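Local atomic coordinates of uncharacterized protein (Mycobacterium vanbaalenii PYR-1, PDB entry 4XU6), a protein that binds diacylglycerol as a membrane-embedded, homotrimeric bacterial homolog of the INSIG proteins, holding the lipid in a pocket among its transmembrane helices. Residues A[21-26]-A[30-35]; A[51-56]-A[169-174]; A[141-146]-A[158-163]. One frame throughout, in Å; residues are numbered along the deposited sequence.

Contact 1: A[21-26]-A[30-35]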
loop_
_atom_site.group_PDB
_atom_site.type_symbol
_atom_site.label_atom_id
_atom_site.label_comp_id
_atom_site.label_asym_id
_atom_site.label_seq_id
_atom_site.Cartn_x
_atom_site.Cartn_y
_atom_site.Cartn_z
ATOM N N ILE A 21 13.874 -8.619 11.040
ATOM C CA ILE A 21 13.734 -7.290 10.444
ATOM C C ILE A 21 12.568 -6.545 11.090
ATOM O O ILE A 21 12.694 -5.377 11.469
ATOM C CB ILE A 21 13.524 -7.376 8.915
ATOM C CG1 ILE A 21 14.792 -7.894 8.229
ATOM C CG2 ILE A 21 13.129 -6.001 8.336
ATOM C CD1 ILE A 21 14.556 -8.374 6.778
ATOM N N GLY A 22 11.430 -7.223 11.212
ATOM C CA GLY A 22 10.261 -6.615 11.818
ATOM C C GLY A 22 10.474 -6.316 13.293
ATOM O O GLY A 22 10.074 -5.263 13.793
ATOM N N ASP A 23 11.109 -7.238 14.007
ATOM C CA ASP A 23 11.326 -7.019 15.435
ATOM C C ASP A 23 12.360 -5.921 15.681
ATOM O O ASP A 23 12.194 -5.111 16.580
ATOM C CB ASP A 23 11.740 -8.312 16.124
ATOM C CG ASP A 23 11.481 -8.289 17.627
ATOM O OD1 ASP A 23 10.430 -7.767 18.064
ATOM O OD2 ASP A 23 12.339 -8.812 18.372
ATOM N N HIS A 24 13.416 -5.872 14.874
ATOM C CA HIS A 24 14.334 -4.743 14.976
ATOM C C HIS A 24 13.583 -3.424 14.772
ATOM O O HIS A 24 13.809 -2.453 15.490
ATOM C CB HIS A 24 15.461 -4.821 13.950
ATOM C CG HIS A 24 16.218 -3.535 13.828
ATOM N ND1 HIS A 24 17.128 -3.118 14.776
ATOM C CD2 HIS A 24 16.146 -2.539 12.911
ATOM C CE1 HIS A 24 17.611 -1.936 14.432
ATOM N NE2 HIS A 24 17.028 -1.559 13.308
ATOM N N SER A 25 12.686 -3.397 13.790
ATOM C CA SER A 25 11.896 -2.199 13.515
ATOM C C SER A 25 11.056 -1.784 14.726
ATOM O O SER A 25 11.014 -0.605 15.083
ATOM C CB SER A 25 11.006 -2.416 12.286
ATOM O OG SER A 25 11.799 -2.617 11.129
ATOM N N HIS A 26 10.396 -2.748 15.368
ATOM C CA HIS A 26 9.638 -2.457 16.590
ATOM C C HIS A 26 10.522 -1.932 17.724
ATOM O O HIS A 26 10.161 -0.977 18.416
ATOM C CB HIS A 26 8.870 -3.699 17.063
ATOM C CG HIS A 26 7.555 -3.887 16.371
ATOM N ND1 HIS A 26 6.765 -5.003 16.552
ATOM C CD2 HIS A 26 6.884 -3.088 15.506
ATOM C CE1 HIS A 26 5.670 -4.887 15.820
ATOM N NE2 HIS A 26 5.716 -3.732 15.178
ATOM N N GLY A 30 10.685 1.967 19.287
ATOM C CA GLY A 30 10.081 2.000 20.612
ATOM C C GLY A 30 8.679 1.408 20.680
ATOM O O GLY A 30 7.946 1.626 21.652
ATOM N N THR A 31 8.294 0.665 19.648
ATOM C CA THR A 31 6.999 -0.019 19.658
ATOM C C THR A 31 6.998 -1.054 20.780
ATOM O O THR A 31 5.999 -1.229 21.479
ATOM C CB THR A 31 6.723 -0.736 18.311
ATOM O OG1 THR A 31 6.762 0.214 17.237
ATOM C CG2 THR A 31 5.354 -1.442 18.325
ATOM N N THR A 32 8.123 -1.752 20.927
ATOM C CA THR A 32 8.293 -2.723 22.002
ATOM C C THR A 32 9.630 -2.481 22.680
ATOM O O THR A 32 10.508 -1.803 22.121
ATOM C CB THR A 32 8.286 -4.183 21.489
ATOM O OG1 THR A 32 9.327 -4.365 20.510
ATOM C CG2 THR A 32 6.930 -4.554 20.874
ATOM N N VAL A 33 9.777 -3.035 23.884
ATOM C CA VAL A 33 11.033 -2.976 24.638
ATOM C C VAL A 33 11.225 -4.327 25.302
ATOM O O VAL A 33 10.305 -4.816 25.951
ATOM C CB VAL A 33 10.959 -1.937 25.787
ATOM C CG1 VAL A 33 12.273 -1.923 26.587
ATOM C CG2 VAL A 33 10.638 -0.553 25.265
ATOM N N TYR A 34 12.403 -4.934 25.164
ATOM C CA TYR A 34 12.667 -6.198 25.850
ATOM C C TYR A 34 13.185 -5.994 27.281
ATOM O O TYR A 34 13.880 -5.017 27.569
ATOM C CB TYR A 34 13.652 -7.060 25.066
ATOM C CG TYR A 34 13.040 -7.742 23.861
ATOM C CD1 TYR A 34 12.267 -8.886 24.010
ATOM C CD2 TYR A 34 13.248 -7.252 22.574
ATOM C CE1 TYR A 34 11.704 -9.519 22.922
ATOM C CE2 TYR A 34 12.685 -7.882 21.465
ATOM C CZ TYR A 34 11.915 -9.020 21.652
ATOM O OH TYR A 34 11.349 -9.672 20.576
ATOM N N HIS A 35 12.827 -6.917 28.165
ATOM C CA HIS A 35 13.304 -6.898 29.548
ATOM C C HIS A 35 13.834 -8.276 29.920
ATOM O O HIS A 35 13.421 -8.847 30.931
ATOM C CB HIS A 35 12.165 -6.536 30.507
ATOM C CG HIS A 35 11.523 -5.213 30.219
ATOM N ND1 HIS A 35 12.186 -4.015 30.363
ATOM C CD2 HIS A 35 10.273 -4.905 29.801
ATOM C CE1 HIS A 35 11.374 -3.024 30.038
ATOM N NE2 HIS A 35 10.208 -3.537 29.693
HETATM O O HOH W 1 9.403 -7.064 20.416
#
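D23 and Y34 are joined at their polar ends: Y34 OH donates to D23 OD2 over 2.6 Å. It arrives on the syn side of the carboxylate, 24° out of its plane, while OD2 lies at the edge of the phenol ring; carboxylate and ring planes stand 83° apart, so the two groups meet nearly at right angles without stacking. With CG anti to the backbone N (chi1 -159°), the D23 carboxylate leans off the helix to reach the tyrosine. A water donates to D23 OD1 at 2.7 Å and hydrogen-bonds to T32 OG1, also at 2.7 Å, bridging helix to strand where the two side chains do not bond directly. S45 OG adds a second partner to OD2, and this set of donors would be expected to stabilise a charged carboxylate. Farther along, S25 OG bonds back to I21 O (2.9 Å), on the opposite face of that carbonyl from S25 N. H26 lies near the C-terminal end of helix 5-29, which closes in a Schellman motif, G30 leaving it at positive phi, before the chain turns into strand 32-34, paired antiparallel with strand 148-150. Across the contact the H26 carbonyl O receives two weak bonds, from T31 N at 2.8 Å and from T32 N at 3.3 Å, and T29 OG1 is bonded to it as well. The imidazole has the T31 methyl over one face in a CH-pi contact, CG2 being 3.8 Å from the ring centroid, while T32 OG1 approaches H26 CB to 3.5 Å. H26 NE2 is hydrogen-bonded to T93 OG1 and Y90 meets the ring edge-to-face, contacts that would limit rotation of the imidazole, which belongs to the lipid pocket, touches the bound fatty acid and serves as a diacylglycerol-binding residue.

Contact 2: A[51-56]-A[169-174]; sequences ILVGAA and FAFGVV. With TDA (N-tridecanoic acid), chain E.
F171 reaches from helix 164-184 toward V53 and A56 on helix 48-64, and the contact between the two segments is largely apolar, with no hydrogen bond across it and 108 Å² buried. A56 CB lies at the ring edge, near its plane, 4.0 Å from F171 CE2. V53 CG1 comes to 4.2 Å from F171 CZ. The ring spans a wide interval, since even the nearest CA atoms, those of A56 and G172, are 8.7 Å apart; CG anti to the backbone N (chi1 166°) sends it across.

One polar atom also borders the ring: V53 O is 3.9 Å from F171 CZ, approaching obliquely, and accepts a hydrogen bond from T57 OG1.

C28 of the n-tridecanoic acid sits over one face of the F171 ring, displaced toward the rim, and is 3.4 Å from F171 CD1. The same carbon is 3.7 Å from V53 CG1, so one methylene touches both side chains, lying against the groove where they meet. The terminal methyl, C33, lies 3.8 Å from V174 CG1. These are walls of the lipid pocket.

Around this centre of the helical bundle, V53 packs on A19 of helix 5-29, F171 on I131 of helix 122-144, and V174 on T115 of helix 101-119.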
loop_
_atom_site.group_PDB
_atom_site.type_symbol
_atom_site.label_atom_id
_atom_site.label_comp_id
_atom_site.label_asym_id
_atom_site.label_seq_id
_atom_site.Cartn_x
_atom_site.Cartn_y
_atom_site.Cartn_z
ATOM N N ILE A 51 13.513 -18.044 16.322
ATOM C CA ILE A 51 13.228 -19.478 16.331
ATOM C C ILE A 51 11.722 -19.722 16.455
ATOM O O ILE A 51 11.174 -20.570 15.749
ATOM C CB ILE A 51 13.979 -20.226 17.461
ATOM C CG1 ILE A 51 15.492 -20.053 17.303
ATOM C CG2 ILE A 51 13.617 -21.711 17.455
ATOM C CD1 ILE A 51 16.304 -20.664 18.454
ATOM N N LEU A 52 11.053 -18.980 17.338
ATOM C CA LEU A 52 9.595 -19.112 17.462
ATOM C C LEU A 52 8.868 -18.778 16.158
ATOM O O LEU A 52 8.019 -19.541 15.706
ATOM C CB LEU A 52 9.038 -18.233 18.578
ATOM C CG LEU A 52 9.149 -18.694 20.033
ATOM C CD1 LEU A 52 8.358 -17.758 20.927
ATOM C CD2 LEU A 52 8.650 -20.135 20.180
ATOM N N VAL A 53 9.186 -17.632 15.558
ATOM C CA VAL A 53 8.493 -17.224 14.334
ATOM C C VAL A 53 8.850 -18.140 13.160
ATOM O O VAL A 53 7.996 -18.488 12.337
ATOM C CB VAL A 53 8.779 -15.749 13.968
ATOM C CG1 VAL A 53 8.042 -15.369 12.661
ATOM C CG2 VAL A 53 8.371 -14.821 15.122
ATOM N N GLY A 54 10.116 -18.538 13.088
ATOM C CA GLY A 54 10.561 -19.447 12.046
ATOM C C GLY A 54 9.831 -20.779 12.151
ATOM O O GLY A 54 9.407 -21.362 11.144
ATOM N N ALA A 55 9.676 -21.262 13.379
ATOM C CA ALA A 55 8.984 -22.531 13.616
ATOM C C ALA A 55 7.496 -22.420 13.268
ATOM O O ALA A 55 6.896 -23.352 12.714
ATOM C CB ALA A 55 9.166 -22.961 15.063
ATOM N N ALA A 56 6.904 -21.282 13.603
ATOM C CA ALA A 56 5.513 -21.017 13.255
ATOM C C ALA A 56 5.298 -20.978 11.744
ATOM O O ALA A 56 4.272 -21.441 11.254
ATOM C CB ALA A 56 5.047 -19.723 13.890
ATOM N N PHE A 169 -2.732 -12.755 11.188
ATOM C CA PHE A 169 -3.624 -13.353 10.190
ATOM C C PHE A 169 -2.972 -13.364 8.802
ATOM O O PHE A 169 -2.943 -14.388 8.130
ATOM C CB PHE A 169 -4.970 -12.620 10.137
ATOM C CG PHE A 169 -5.878 -13.120 9.035
ATOM C CD1 PHE A 169 -6.683 -14.241 9.234
ATOM C CD2 PHE A 169 -5.890 -12.495 7.790
ATOM C CE1 PHE A 169 -7.508 -14.716 8.205
ATOM C CE2 PHE A 169 -6.711 -12.955 6.764
ATOM C CZ PHE A 169 -7.517 -14.072 6.970
ATOM N N ALA A 170 -2.442 -12.217 8.383
ATOM C CA ALA A 170 -1.763 -12.112 7.093
ATOM C C ALA A 170 -0.557 -13.043 7.031
ATOM O O ALA A 170 -0.315 -13.675 6.017
ATOM C CB ALA A 170 -1.338 -10.654 6.814
ATOM N N PHE A 171 0.202 -13.112 8.120
ATOM C CA PHE A 171 1.307 -14.063 8.239
ATOM C C PHE A 171 0.837 -15.511 7.972
ATOM O O PHE A 171 1.426 -16.224 7.153
ATOM C CB PHE A 171 1.961 -13.898 9.629
ATOM C CG PHE A 171 2.901 -15.022 10.023
ATOM C CD1 PHE A 171 3.903 -15.465 9.164
ATOM C CD2 PHE A 171 2.786 -15.609 11.277
ATOM C CE1 PHE A 171 4.769 -16.501 9.545
ATOM C CE2 PHE A 171 3.644 -16.637 11.676
ATOM C CZ PHE A 171 4.640 -17.075 10.822
ATOM N N GLY A 172 -0.227 -15.939 8.645
ATOM C CA GLY A 172 -0.754 -17.282 8.428
ATOM C C GLY A 172 -1.193 -17.557 6.991
ATOM O O GLY A 172 -0.923 -18.629 6.434
ATOM N N VAL A 173 -1.885 -16.598 6.380
ATOM C CA VAL A 173 -2.278 -16.736 4.979
ATOM C C VAL A 173 -1.064 -16.967 4.068
ATOM O O VAL A 173 -1.077 -17.832 3.180
ATOM C CB VAL A 173 -3.045 -15.485 4.496
ATOM C CG1 VAL A 173 -3.251 -15.530 2.979
ATOM C CG2 VAL A 173 -4.376 -15.366 5.221
ATOM N N VAL A 174 -0.012 -16.187 4.288
ATOM C CA VAL A 174 1.167 -16.288 3.442
ATOM C C VAL A 174 1.986 -17.559 3.745
ATOM O O VAL A 174 2.518 -18.179 2.833
ATOM C CB VAL A 174 2.016 -14.991 3.500
ATOM C CG1 VAL A 174 3.340 -15.172 2.773
ATOM C CG2 VAL A 174 1.208 -13.831 2.888
HETATM O O21 TDA E . 5.044 -7.892 17.145
HETATM O O22 TDA E . 6.256 -9.099 18.723
HETATM C C21 TDA E . 5.735 -9.094 17.607
HETATM C C22 TDA E . 5.876 -10.289 16.710
HETATM C C23 TDA E . 4.908 -10.220 15.525
HETATM C C24 TDA E . 5.170 -11.351 14.530
HETATM C C25 TDA E . 4.133 -11.352 13.405
HETATM C C26 TDA E . 4.388 -12.458 12.384
HETATM C C27 TDA E . 5.657 -12.120 11.616
HETATM C C28 TDA E . 5.975 -13.147 10.553
HETATM C C29 TDA E . 7.330 -12.833 9.940
HETATM C C30 TDA E . 7.598 -13.843 8.840
HETATM C C31 TDA E . 6.623 -13.631 7.692
HETATM C C32 TDA E . 6.991 -14.504 6.499
HETATM C C33 TDA E . 5.780 -14.751 5.610
#

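Contact 3: A[141-146]-A[158-163]; sequences ALVQLG and FGVAPF
V143 and V160 meet with no ring between them; neither phenylalanine ring of 158-163 takes part. The F163 ring carries A161 CB over one face, 3.3 Å above its plane and shifted toward the rim, a contact made within segment 158-163, and its side chain packs on V104 and V108 of helix 101-119. F158 turns its side chain onto I140 of helix 122-144.

The link itself is made by valine methyls. V143 CG2 lies 3.9 Å from V160 CG1, the two side chains crossing at a slant. On V160 this methyl stands anti to the carbonyl carbon, beside the backbone N (chi1 -51°). The other V143 methyl, CG1, is 4.1 Å from G159 O. Because G159 has no side chain, the backbones can come close here, with 6.7 Å between the CA atoms of V143 and G159.

Beyond V143 the helix closes: G146, at positive phi, donates from its N to V143 O (2.9 Å), one of the bonds of a Schellman motif, while L145 N makes a regular helical bond to A141 O (3.0 Å). F148 packs on V143, while V160 touches E139 and Y150, the latter a diacylglycerol-binding residue.

With no hydrogen bond across it and 96 Å² buried, the contact rests on methyl packing, which fixes position by shape and carries little directional preference.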
loop_
_atom_site.group_PDB
_atom_site.type_symbol
_atom_site.label_atom_id
_atom_site.label_comp_id
_atom_site.label_asym_id
_atom_site.label_seq_id
_atom_site.Cartn_x
_atom_site.Cartn_y
_atom_site.Cartn_z
ATOM N N ALA A 141 0.916 -13.668 27.176
ATOM C CA ALA A 141 1.545 -14.424 28.259
ATOM C C ALA A 141 2.971 -13.945 28.531
ATOM O O ALA A 141 3.372 -13.801 29.685
ATOM C CB ALA A 141 1.546 -15.915 27.944
ATOM N N LEU A 142 3.743 -13.728 27.467
ATOM C CA LEU A 142 5.122 -13.255 27.603
ATOM C C LEU A 142 5.192 -11.873 28.248
ATOM O O LEU A 142 6.069 -11.602 29.072
ATOM C CB LEU A 142 5.840 -13.265 26.243
ATOM C CG LEU A 142 6.237 -14.639 25.697
ATOM C CD1 LEU A 142 6.679 -14.542 24.253
ATOM C CD2 LEU A 142 7.341 -15.274 26.525
ATOM N N VAL A 143 4.262 -10.999 27.879
ATOM C CA VAL A 143 4.184 -9.675 28.477
ATOM C C VAL A 143 3.794 -9.737 29.961
ATOM O O VAL A 143 4.370 -9.026 30.788
ATOM C CB VAL A 143 3.217 -8.758 27.691
ATOM C CG1 VAL A 143 2.885 -7.512 28.486
ATOM C CG2 VAL A 143 3.830 -8.386 26.333
ATOM N N GLN A 144 2.833 -10.590 30.307
ATOM C CA GLN A 144 2.457 -10.735 31.717
ATOM C C GLN A 144 3.625 -11.302 32.535
ATOM O O GLN A 144 3.760 -11.012 33.727
ATOM C CB GLN A 144 1.197 -11.600 31.882
ATOM C CG GLN A 144 0.695 -11.697 33.332
ATOM C CD GLN A 144 0.407 -10.335 33.967
ATOM O OE1 GLN A 144 -0.029 -9.398 33.295
ATOM N NE2 GLN A 144 0.653 -10.227 35.273
ATOM N N LEU A 145 4.479 -12.090 31.885
ATOM C CA LEU A 145 5.675 -12.633 32.531
ATOM C C LEU A 145 6.812 -11.613 32.640
ATOM O O LEU A 145 7.835 -11.891 33.265
ATOM C CB LEU A 145 6.171 -13.882 31.803
ATOM C CG LEU A 145 5.339 -15.159 31.947
ATOM C CD1 LEU A 145 5.830 -16.231 30.981
ATOM C CD2 LEU A 145 5.379 -15.671 33.380
ATOM N N GLY A 146 6.640 -10.447 32.022
ATOM C CA GLY A 146 7.624 -9.380 32.115
ATOM C C GLY A 146 8.790 -9.521 31.146
ATOM O O GLY A 146 9.814 -8.848 31.282
ATOM N N PHE A 158 -5.001 -6.483 26.053
ATOM C CA PHE A 158 -4.437 -7.161 27.223
ATOM C C PHE A 158 -2.921 -7.023 27.319
ATOM O O PHE A 158 -2.221 -8.002 27.601
ATOM C CB PHE A 158 -4.809 -8.644 27.226
ATOM C CG PHE A 158 -6.284 -8.898 27.128
ATOM C CD1 PHE A 158 -7.126 -8.594 28.193
ATOM C CD2 PHE A 158 -6.830 -9.449 25.978
ATOM C CE1 PHE A 158 -8.488 -8.832 28.110
ATOM C CE2 PHE A 158 -8.191 -9.690 25.881
ATOM C CZ PHE A 158 -9.023 -9.380 26.951
ATOM N N GLY A 159 -2.416 -5.822 27.064
ATOM C CA GLY A 159 -0.990 -5.570 27.171
ATOM C C GLY A 159 -0.240 -5.596 25.849
ATOM O O GLY A 159 0.919 -5.186 25.788
ATOM N N VAL A 160 -0.886 -6.074 24.790
ATOM C CA VAL A 160 -0.249 -6.092 23.470
ATOM C C VAL A 160 -1.043 -5.283 22.428
ATOM O O VAL A 160 -2.151 -4.816 22.697
ATOM C CB VAL A 160 0.007 -7.532 22.956
ATOM C CG1 VAL A 160 0.743 -8.364 24.004
ATOM C CG2 VAL A 160 -1.303 -8.220 22.538
ATOM N N ALA A 161 -0.477 -5.113 21.235
ATOM C CA ALA A 161 -1.121 -4.264 20.229
ATOM C C ALA A 161 -2.273 -4.974 19.525
ATOM O O ALA A 161 -2.138 -6.119 19.097
ATOM C CB ALA A 161 -0.100 -3.771 19.213
ATOM N N PRO A 162 -3.424 -4.295 19.414
ATOM C CA PRO A 162 -4.553 -4.849 18.656
ATOM C C PRO A 162 -4.177 -5.195 17.208
ATOM O O PRO A 162 -4.742 -6.140 16.659
ATOM C CB PRO A 162 -5.591 -3.723 18.704
ATOM C CG PRO A 162 -5.305 -3.031 20.037
ATOM C CD PRO A 162 -3.788 -3.072 20.158
ATOM N N PHE A 163 -3.223 -4.468 16.617
ATOM C CA PHE A 163 -2.808 -4.757 15.242
ATOM C C PHE A 163 -2.193 -6.148 15.059
ATOM O O PHE A 163 -2.066 -6.617 13.936
ATOM C CB PHE A 163 -1.905 -3.657 14.633
ATOM C CG PHE A 163 -0.535 -3.515 15.283
ATOM C CD1 PHE A 163 0.424 -4.529 15.184
ATOM C CD2 PHE A 163 -0.192 -2.335 15.925
ATOM C CE1 PHE A 163 1.690 -4.377 15.765
ATOM C CE2 PHE A 163 1.070 -2.164 16.506
ATOM C CZ PHE A 163 2.011 -3.190 16.423
#

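Contact 1 closes before the other two open, whereas contact 3 is nested within the long loop closed by contact 2. Contacts 1 and 3 are neighbours, with centres about 13 Å apart, and they touch: H26 NE2 is 3.9 Å from F163 CZ. The two-stranded sheet 32-34/148-150 follows the helix ends at both. Contact 2 lies near the centre of the chain, its centre about 17 Å from that of contact 1 and 18 Å from that of contact 3. Helix 164-184, following contact 3, carries F171. One n-tridecanoic acid pocket joins H26 of contact 1 to V53, F171 and V174 of contact 2, while L142 of contact 3 lines the site of a second n-tridecanoic acid.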